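Local coordinates for protein minor fimbrium subunit Mfa5 (Porphyromonas gingivalis ATCC 33277, PDB 6TO1) that serves as an accessory subunit of the minor fimbriae, which mediate biofilm formation and adhesion to host cells and other oral bacteria, at residues A110-L115 and T468-A473; D415-G420 and K450-T455. All coordinates share one frame; numbering follows the deposited sequence.

Contact 1: A110-L115 and T468-A473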
ATOM      1  N   ALA A 110     -31.192  -5.251 -16.873  1.00 20.84           N
ATOM      2  CA  ALA A 110     -29.755  -5.400 -17.025  1.00 22.83           C
ATOM      3  C   ALA A 110     -29.048  -4.481 -16.040  1.00 24.66           C
ATOM      4  O   ALA A 110     -29.468  -3.344 -15.822  1.00 22.67           O
ATOM      5  CB  ALA A 110     -29.301  -5.078 -18.449  1.00 27.59           C
ATOM      6  N   TRP A 111     -27.958  -4.981 -15.473  1.00 22.69           N
ATOM      7  CA  TRP A 111     -27.164  -4.217 -14.519  1.00 19.83           C
ATOM      8  C   TRP A 111     -25.699  -4.476 -14.808  1.00 19.18           C
ATOM      9  O   TRP A 111     -25.306  -5.589 -15.165  1.00 24.61           O
ATOM     10  CB  TRP A 111     -27.471  -4.614 -13.061  1.00 23.74           C
ATOM     11  CG  TRP A 111     -28.891  -4.381 -12.638  1.00 21.10           C
ATOM     12  CD1 TRP A 111     -29.374  -3.315 -11.932  1.00 23.13           C
ATOM     13  CD2 TRP A 111     -30.014  -5.252 -12.868  1.00 20.19           C
ATOM     14  NE1 TRP A 111     -30.725  -3.461 -11.729  1.00 25.39           N
ATOM     15  CE2 TRP A 111     -31.137  -4.642 -12.297  1.00 23.36           C
ATOM     16  CE3 TRP A 111     -30.170  -6.479 -13.512  1.00 22.92           C
ATOM     17  CZ2 TRP A 111     -32.401  -5.220 -12.352  1.00 19.01           C
ATOM     18  CZ3 TRP A 111     -31.419  -7.041 -13.564  1.00 18.23           C
ATOM     19  CH2 TRP A 111     -32.510  -6.418 -12.986  1.00 18.82           C
ATOM     20  N   ASP A 112     -24.885  -3.443 -14.619  1.00 20.23           N
ATOM     21  CA  ASP A 112     -23.439  -3.589 -14.711  1.00 22.90           C
ATOM     22  C   ASP A 112     -22.890  -3.704 -13.291  1.00 24.95           C
ATOM     23  O   ASP A 112     -23.043  -2.784 -12.487  1.00 23.25           O
ATOM     24  CB  ASP A 112     -22.814  -2.413 -15.450  1.00 26.64           C
ATOM     25  CG  ASP A 112     -23.033  -2.483 -16.954  1.00 28.36           C
ATOM     26  OD1 ASP A 112     -22.929  -3.577 -17.538  1.00 25.76           O
ATOM     27  OD2 ASP A 112     -23.311  -1.419 -17.531  1.00 31.52           O
ATOM     28  N   VAL A 113     -22.276  -4.833 -12.986  1.00 23.03           N
ATOM     29  CA  VAL A 113     -21.804  -5.133 -11.639  1.00 20.51           C
ATOM     30  C   VAL A 113     -20.301  -4.898 -11.605  1.00 21.53           C
ATOM     31  O   VAL A 113     -19.561  -5.476 -12.403  1.00 19.04           O
ATOM     32  CB  VAL A 113     -22.149  -6.578 -11.245  1.00 23.34           C
ATOM     33  CG1 VAL A 113     -21.537  -6.929  -9.894  1.00 21.51           C
ATOM     34  CG2 VAL A 113     -23.669  -6.775 -11.228  1.00 22.60           C
ATOM     35  N   THR A 114     -19.849  -4.077 -10.677  1.00 21.14           N
ATOM     36  CA  THR A 114     -18.427  -3.795 -10.532  1.00 19.02           C
ATOM     37  C   THR A 114     -17.989  -4.302  -9.167  1.00 20.94           C
ATOM     38  O   THR A 114     -18.684  -4.065  -8.182  1.00 19.30           O
ATOM     39  CB  THR A 114     -18.126  -2.306 -10.635  1.00 20.85           C
ATOM     40  OG1 THR A 114     -18.312  -1.857 -11.981  1.00 24.43           O
ATOM     41  CG2 THR A 114     -16.647  -2.042 -10.224  1.00 20.58           C
ATOM     42  N   LEU A 115     -16.868  -5.025  -9.127  1.00 21.87           N
ATOM     43  CA  LEU A 115     -16.154  -5.360  -7.900  1.00 18.26           C
ATOM     44  C   LEU A 115     -14.854  -4.572  -7.909  1.00 19.73           C
ATOM     45  O   LEU A 115     -14.138  -4.562  -8.921  1.00 18.20           O
ATOM     46  CB  LEU A 115     -15.863  -6.856  -7.805  1.00 19.94           C
ATOM     47  CG  LEU A 115     -17.074  -7.716  -7.434  1.00 22.39           C
ATOM     48  CD1 LEU A 115     -17.891  -7.906  -8.725  1.00 24.01           C
ATOM     49  CD2 LEU A 115     -16.638  -9.014  -6.830  1.00 26.28           C
ATOM     50  N   THR A 468     -15.752  -5.452 -14.167  1.00 24.14           N
ATOM     51  CA  THR A 468     -17.135  -5.079 -14.407  1.00 24.61           C
ATOM     52  C   THR A 468     -17.693  -6.038 -15.455  1.00 21.43           C
ATOM     53  O   THR A 468     -17.036  -6.304 -16.464  1.00 22.44           O
ATOM     54  CB  THR A 468     -17.261  -3.642 -14.904  1.00 27.25           C
ATOM     55  OG1 THR A 468     -16.742  -2.743 -13.922  1.00 26.38           O
ATOM     56  CG2 THR A 468     -18.720  -3.294 -15.183  1.00 26.91           C
ATOM     57  N   TYR A 469     -18.887  -6.555 -15.185  1.00 21.71           N
ATOM     58  CA  TYR A 469     -19.607  -7.465 -16.070  1.00 22.98           C
ATOM     59  C   TYR A 469     -21.084  -7.117 -16.022  1.00 27.76           C
ATOM     60  O   TYR A 469     -21.588  -6.626 -15.009  1.00 21.86           O
ATOM     61  CB  TYR A 469     -19.385  -8.942 -15.674  1.00 22.70           C
ATOM     62  CG  TYR A 469     -19.763  -9.312 -14.255  1.00 19.54           C
ATOM     63  CD1 TYR A 469     -21.033  -9.785 -13.954  1.00 19.37           C
ATOM     64  CD2 TYR A 469     -18.846  -9.201 -13.198  1.00 17.39           C
ATOM     65  CE1 TYR A 469     -21.396 -10.129 -12.655  1.00 23.96           C
ATOM     66  CE2 TYR A 469     -19.215  -9.548 -11.881  1.00 20.57           C
ATOM     67  CZ  TYR A 469     -20.478 -10.020 -11.617  1.00 22.39           C
ATOM     68  OH  TYR A 469     -20.866 -10.382 -10.340  1.00 24.33           O
ATOM     69  N   ARG A 470     -21.784  -7.396 -17.119  1.00 23.83           N
ATOM     70  CA  ARG A 470     -23.221  -7.174 -17.203  1.00 21.76           C
ATOM     71  C   ARG A 470     -23.982  -8.451 -16.872  1.00 20.40           C
ATOM     72  O   ARG A 470     -23.602  -9.548 -17.304  1.00 20.74           O
ATOM     73  CB  ARG A 470     -23.622  -6.688 -18.595  1.00 27.49           C
ATOM     74  CG  ARG A 470     -25.082  -6.288 -18.709  1.00 25.89           C
ATOM     75  CD  ARG A 470     -25.361  -5.385 -19.919  1.00 30.74           C
ATOM     76  NE  ARG A 470     -24.743  -4.076 -19.744  1.00 25.46           N
ATOM     77  CZ  ARG A 470     -24.934  -3.039 -20.551  1.00 36.69           C
ATOM     78  NH1 ARG A 470     -25.749  -3.143 -21.600  1.00 32.42           N
ATOM     79  NH2 ARG A 470     -24.327  -1.893 -20.293  1.00 27.84           N
ATOM     80  N   ILE A 471     -25.033  -8.301 -16.076  1.00 22.78           N
ATOM     81  CA  ILE A 471     -25.943  -9.398 -15.770  1.00 18.62           C
ATOM     82  C   ILE A 471     -27.321  -9.071 -16.337  1.00 19.26           C
ATOM     83  O   ILE A 471     -27.744  -7.913 -16.393  1.00 23.01           O
ATOM     84  CB  ILE A 471     -26.086  -9.724 -14.264  1.00 20.05           C
ATOM     85  CG1 ILE A 471     -26.589  -8.527 -13.480  1.00 19.84           C
ATOM     86  CG2 ILE A 471     -24.779 -10.252 -13.697  1.00 23.82           C
ATOM     87  CD1 ILE A 471     -26.825  -8.825 -12.000  1.00 25.02           C
ATOM     88  N   TYR A 472     -28.039 -10.125 -16.705  1.00 25.56           N
ATOM     89  CA  TYR A 472     -29.436 -10.022 -17.076  1.00 20.70           C
ATOM     90  C   TYR A 472     -30.277 -10.844 -16.112  1.00 18.18           C
ATOM     91  O   TYR A 472     -29.861 -11.920 -15.671  1.00 21.39           O
ATOM     92  CB  TYR A 472     -29.691 -10.574 -18.483  1.00 23.08           C
ATOM     93  CG  TYR A 472     -29.080  -9.808 -19.612  1.00 24.55           C
ATOM     94  CD1 TYR A 472     -29.365  -8.472 -19.805  1.00 25.24           C
ATOM     95  CD2 TYR A 472     -28.223 -10.436 -20.503  1.00 30.89           C
ATOM     96  CE1 TYR A 472     -28.806  -7.773 -20.866  1.00 25.48           C
ATOM     97  CE2 TYR A 472     -27.653  -9.736 -21.565  1.00 38.65           C
ATOM     98  CZ  TYR A 472     -27.957  -8.410 -21.736  1.00 37.44           C
ATOM     99  OH  TYR A 472     -27.408  -7.694 -22.779  1.00 46.72           O
ATOM    100  N   ALA A 473     -31.488 -10.371 -15.842  1.00 21.55           N
ATOM    101  CA  ALA A 473     -32.476 -11.207 -15.155  1.00 23.99           C
ATOM    102  C   ALA A 473     -33.038 -12.269 -16.107  1.00 24.27           C
ATOM    103  O   ALA A 473     -33.349 -11.975 -17.264  1.00 23.06           O
ATOM    104  CB  ALA A 473     -33.616 -10.357 -14.612  1.00 25.17           C
TER
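Trp111 with Ile471 and Val113 with Tyr469 form the hydrogen-bonded pairs of two antiparallel strands, 110-115 and 468-473, whose axes come within 4.6 Å at an angle of 149°. Each of these pairs has both N-H...O bonds, and Ala110–Tyr472, Asp112–Arg470 and Thr114–Thr468 are the non-hydrogen-bonded pairs that alternate with them. One face of the sheet is largely polar. Arg470 grips Asp112 side-on with two nitrogens: NE gives OD1 a nearly straight bond of 2.9 Å, while NH2 reaches the syn lone pair of OD2 at 3.0 Å. OD1 lies in the guanidinium plane, yet the carboxylate is turned 38° from that plane, a twisted version of the bidentate salt bridge. The third nitrogen, NH1, turns to Asp104, whose OD1 also accepts the hydroxyl of Tyr472. Along the same face Thr114 OG1 and Thr468 OG1 lie 2.6 Å apart in a hydrogen bond that either could donate, and Ala110 CB rests 3.7 Å from Tyr472 CE1. The other face is mostly apolar. Tyr469 has CG between its own backbone N and carbonyl carbon (chi1 57°), and its ring lies beside Val113, whose CB sits over one ring face, 4.1 Å from the centroid, in a CH-pi contact. Val113 sends CG1 toward the phenol end of that ring, whose hydroxyl is hydrogen-bonded to Asp415, and CG2 to Ile471 CD1, 3.8 Å away; Ile471 CG1 in turn packs on Trp111 CB, and Ala473 meets the rim of the indole at CZ3. Separating most polar groups from the hydrocarbon in this way gives the two strands an ionic and hydroxyl seam on one side, with Arg470 probably balanced by two carboxylates, and, Tyr469 OH apart, a buried hydrophobic surface for the opposing sheet on the other.

Contact 2: D415-G420 and K450-T455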
ATOM      1  N   ASP A 415     -16.566 -14.954  -6.810  1.00 21.76           N
ATOM      2  CA  ASP A 415     -17.822 -14.225  -6.947  1.00 19.57           C
ATOM      3  C   ASP A 415     -18.830 -15.194  -7.550  1.00 18.35           C
ATOM      4  O   ASP A 415     -18.690 -15.579  -8.710  1.00 21.15           O
ATOM      5  CB  ASP A 415     -17.607 -13.000  -7.830  1.00 17.91           C
ATOM      6  CG  ASP A 415     -18.886 -12.247  -8.152  1.00 20.31           C
ATOM      7  OD1 ASP A 415     -19.893 -12.367  -7.438  1.00 22.50           O
ATOM      8  OD2 ASP A 415     -18.846 -11.484  -9.137  1.00 22.91           O
ATOM      9  N   PHE A 416     -19.780 -15.634  -6.735  1.00 18.24           N
ATOM     10  CA  PHE A 416     -20.821 -16.575  -7.139  1.00 19.90           C
ATOM     11  C   PHE A 416     -22.036 -15.748  -7.534  1.00 21.94           C
ATOM     12  O   PHE A 416     -22.652 -15.095  -6.686  1.00 23.58           O
ATOM     13  CB  PHE A 416     -21.161 -17.537  -6.005  1.00 23.79           C
ATOM     14  CG  PHE A 416     -20.089 -18.571  -5.715  1.00 22.59           C
ATOM     15  CD1 PHE A 416     -20.048 -19.769  -6.402  1.00 29.77           C
ATOM     16  CD2 PHE A 416     -19.135 -18.333  -4.735  1.00 30.22           C
ATOM     17  CE1 PHE A 416     -19.073 -20.715  -6.118  1.00 31.24           C
ATOM     18  CE2 PHE A 416     -18.163 -19.267  -4.458  1.00 29.11           C
ATOM     19  CZ  PHE A 416     -18.144 -20.460  -5.131  1.00 31.70           C
ATOM     20  N   VAL A 417     -22.385 -15.773  -8.816  1.00 21.50           N
ATOM     21  CA  VAL A 417     -23.565 -15.051  -9.278  1.00 20.14           C
ATOM     22  C   VAL A 417     -24.827 -15.738  -8.782  1.00 21.73           C
ATOM     23  O   VAL A 417     -24.917 -16.970  -8.740  1.00 23.60           O
ATOM     24  CB  VAL A 417     -23.545 -14.924 -10.814  1.00 21.73           C
ATOM     25  CG1 VAL A 417     -24.761 -14.195 -11.292  1.00 22.50           C
ATOM     26  CG2 VAL A 417     -22.268 -14.199 -11.243  1.00 25.45           C
ATOM     27  N   ALA A 418     -25.798 -14.934  -8.370  1.00 20.34           N
ATOM     28  CA  ALA A 418     -26.949 -15.437  -7.649  1.00 17.31           C
ATOM     29  C   ALA A 418     -27.989 -16.039  -8.595  1.00 23.36           C
ATOM     30  O   ALA A 418     -27.998 -15.760  -9.806  1.00 20.31           O
ATOM     31  CB  ALA A 418     -27.609 -14.321  -6.843  1.00 18.05           C
ATOM     32  N   PRO A 419     -28.859 -16.887  -8.056  1.00 21.42           N
ATOM     33  CA  PRO A 419     -29.923 -17.485  -8.877  1.00 23.59           C
ATOM     34  C   PRO A 419     -30.821 -16.413  -9.465  1.00 19.38           C
ATOM     35  O   PRO A 419     -31.161 -15.423  -8.816  1.00 21.57           O
ATOM     36  CB  PRO A 419     -30.697 -18.374  -7.892  1.00 32.87           C
ATOM     37  CG  PRO A 419     -29.774 -18.610  -6.766  1.00 42.14           C
ATOM     38  CD  PRO A 419     -28.870 -17.395  -6.675  1.00 26.04           C
ATOM     39  N   GLY A 420     -31.238 -16.639 -10.707  1.00 22.74           N
ATOM     40  CA  GLY A 420     -32.070 -15.688 -11.390  1.00 21.55           C
ATOM     41  C   GLY A 420     -31.328 -14.738 -12.294  1.00 26.27           C
ATOM     42  O   GLY A 420     -31.973 -14.033 -13.074  1.00 24.83           O
ATOM     43  N   LYS A 450     -21.591 -21.003 -11.796  1.00 26.36           N
ATOM     44  CA  LYS A 450     -21.747 -19.573 -12.042  1.00 30.39           C
ATOM     45  C   LYS A 450     -20.774 -18.780 -11.178  1.00 32.93           C
ATOM     46  O   LYS A 450     -21.117 -17.772 -10.571  1.00 23.70           O
ATOM     47  CB  LYS A 450     -23.184 -19.130 -11.801  1.00 29.42           C
ATOM     48  CG  LYS A 450     -24.171 -19.786 -12.768  1.00 33.80           C
ATOM     49  CD  LYS A 450     -25.614 -19.554 -12.315  1.00 41.42           C
ATOM     50  CE  LYS A 450     -26.001 -18.091 -12.460  1.00 29.66           C
ATOM     51  NZ  LYS A 450     -27.395 -17.855 -12.032  1.00 30.88           N
ATOM     52  N   LYS A 451     -19.534 -19.249 -11.153  1.00 26.24           N
ATOM     53  CA  LYS A 451     -18.514 -18.716 -10.262  1.00 20.52           C
ATOM     54  C   LYS A 451     -17.466 -17.990 -11.088  1.00 26.89           C
ATOM     55  O   LYS A 451     -16.855 -18.580 -11.980  1.00 24.30           O
ATOM     56  CB  LYS A 451     -17.873 -19.832  -9.439  1.00 27.33           C
ATOM     57  CG  LYS A 451     -16.817 -19.337  -8.438  1.00 31.36           C
ATOM     58  CD  LYS A 451     -16.033 -20.507  -7.879  1.00 34.84           C
ATOM     59  CE  LYS A 451     -15.049 -20.070  -6.810  1.00 44.26           C
ATOM     60  NZ  LYS A 451     -14.262 -21.250  -6.361  1.00 43.55           N
ATOM     61  N   LEU A 452     -17.253 -16.715 -10.786  1.00 24.28           N
ATOM     62  CA  LEU A 452     -16.150 -15.961 -11.362  1.00 21.07           C
ATOM     63  C   LEU A 452     -14.990 -16.034 -10.374  1.00 24.03           C
ATOM     64  O   LEU A 452     -15.191 -15.849  -9.168  1.00 23.71           O
ATOM     65  CB  LEU A 452     -16.541 -14.509 -11.630  1.00 23.19           C
ATOM     66  CG  LEU A 452     -17.563 -14.289 -12.746  1.00 26.27           C
ATOM     67  CD1 LEU A 452     -18.211 -12.913 -12.574  1.00 28.21           C
ATOM     68  CD2 LEU A 452     -16.917 -14.427 -14.103  1.00 26.13           C
ATOM     69  N   THR A 453     -13.803 -16.377 -10.870  1.00 22.22           N
ATOM     70  CA  THR A 453     -12.589 -16.347 -10.070  1.00 26.02           C
ATOM     71  C   THR A 453     -11.623 -15.378 -10.726  1.00 24.73           C
ATOM     72  O   THR A 453     -11.173 -15.593 -11.860  1.00 25.36           O
ATOM     73  CB  THR A 453     -11.978 -17.737  -9.923  1.00 26.19           C
ATOM     74  OG1 THR A 453     -12.955 -18.624  -9.358  1.00 27.05           O
ATOM     75  CG2 THR A 453     -10.770 -17.699  -8.982  1.00 27.70           C
ATOM     76  N   TRP A 454     -11.322 -14.308 -10.013  1.00 22.45           N
ATOM     77  CA  TRP A 454     -10.500 -13.216 -10.502  1.00 17.12           C
ATOM     78  C   TRP A 454      -9.149 -13.293  -9.795  1.00 22.83           C
ATOM     79  O   TRP A 454      -9.078 -13.143  -8.578  1.00 20.70           O
ATOM     80  CB  TRP A 454     -11.182 -11.882 -10.216  1.00 24.07           C
ATOM     81  CG  TRP A 454     -10.379 -10.656 -10.531  1.00 20.87           C
ATOM     82  CD1 TRP A 454      -9.313 -10.542 -11.387  1.00 21.35           C
ATOM     83  CD2 TRP A 454     -10.610  -9.352 -10.001  1.00 18.16           C
ATOM     84  NE1 TRP A 454      -8.872  -9.238 -11.412  1.00 20.82           N
ATOM     85  CE2 TRP A 454      -9.643  -8.492 -10.558  1.00 23.26           C
ATOM     86  CE3 TRP A 454     -11.538  -8.834  -9.087  1.00 21.71           C
ATOM     87  CZ2 TRP A 454      -9.585  -7.134 -10.245  1.00 23.47           C
ATOM     88  CZ3 TRP A 454     -11.497  -7.488  -8.789  1.00 20.22           C
ATOM     89  CH2 TRP A 454     -10.514  -6.651  -9.360  1.00 18.29           C
ATOM     90  N   THR A 455      -8.098 -13.534 -10.565  1.00 23.97           N
ATOM     91  CA  THR A 455      -6.728 -13.537 -10.060  1.00 23.59           C
ATOM     92  C   THR A 455      -6.180 -12.137 -10.284  1.00 19.58           C
ATOM     93  O   THR A 455      -6.007 -11.705 -11.428  1.00 23.63           O
ATOM     94  CB  THR A 455      -5.891 -14.591 -10.789  1.00 27.31           C
ATOM     95  OG1 THR A 455      -6.420 -15.886 -10.487  1.00 26.47           O
ATOM     96  CG2 THR A 455      -4.435 -14.521 -10.337  1.00 25.62           C
TER
HETATM   97  O   HOH W   1     -26.864 -19.278  -9.222  1.00 39.49           O
HETATM   98  O   HOH W   2     -30.257 -18.850 -12.290  1.00 29.11           O
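Lys451 has CG anti to its backbone N (chi1 -178°) and is extended beyond it, while Phe416 holds CG beside its own N (chi1 -72°); this non-hydrogen-bonded pair shares one face of the sheet, and the two side chains lie side by side, pointing the same way. The lysine methylenes run over one face of the phenyl ring: CG stands 3.8 Å from the centroid in a CH-pi contact, offset toward the rim, and CD and CE continue past CZ, with Lys451 CE 3.5 Å from Phe416 CZ. Lys450 behaves differently. Its chain bends about the CG-CD bond (chi3 69°), which turns CE aside, and passes alongside the segment after the strand, where NZ donates to Ala418 O at 3.1 Å from well above the carbonyl plane. Phe421 O and two waters also lie round NZ; one water links it to Val417 O, and the other, 3.0 Å from Lys450 NZ, accepts from Gly420 N. These four oxygens are more than three hydrogens can serve at full strength, so the bond to Ala418 O is probably shared. One lysine thus ties together the backbone of the 417-421 bend, and this cluster of oxygens probably favours its positive charge. On the inward face Asp415 and Leu452 lie side by side, with Asp415 OD2 3.8 Å from Leu452 CD1 and hydrogen-bonded to Tyr469. The backbones pair through both bonds of Asp415 and Leu452, and the series ends at Val417 N, which donates to Lys450 O. Lys450 itself has positive phi and, together with Lys451, faces the last residue of strand 442-446. That is a G1 beta bulge, here closing the hairpin of strands 442-446 and 451-455, which strand 408-417 extends within a six-stranded antiparallel sheet.

Contacts 1 and 2, whose centres lie 11 Å apart, belong to two antiparallel sheets packed against each other. Tyr469 is the main link: its OH probably hydrogen-bonds to Asp415 OD2 at 2.6 Å, and its CE2 packs 3.6 Å from Leu452 CD1. Leu115 CD1 closes in on Asp415 OD2 at 3.7 Å, adding hydrocarbon beside the acid. Lys94 and Asn501 touch side chains of this interior, a setting consistent with an intramolecular isopeptide site. Along the chain contact 2 is nested within the loop closed by contact 1. That loop also contains the von Willebrand factor A domain, whose Ser135, Ser137 and Thr207 bind magnesium; neither contact contributes to that metal site.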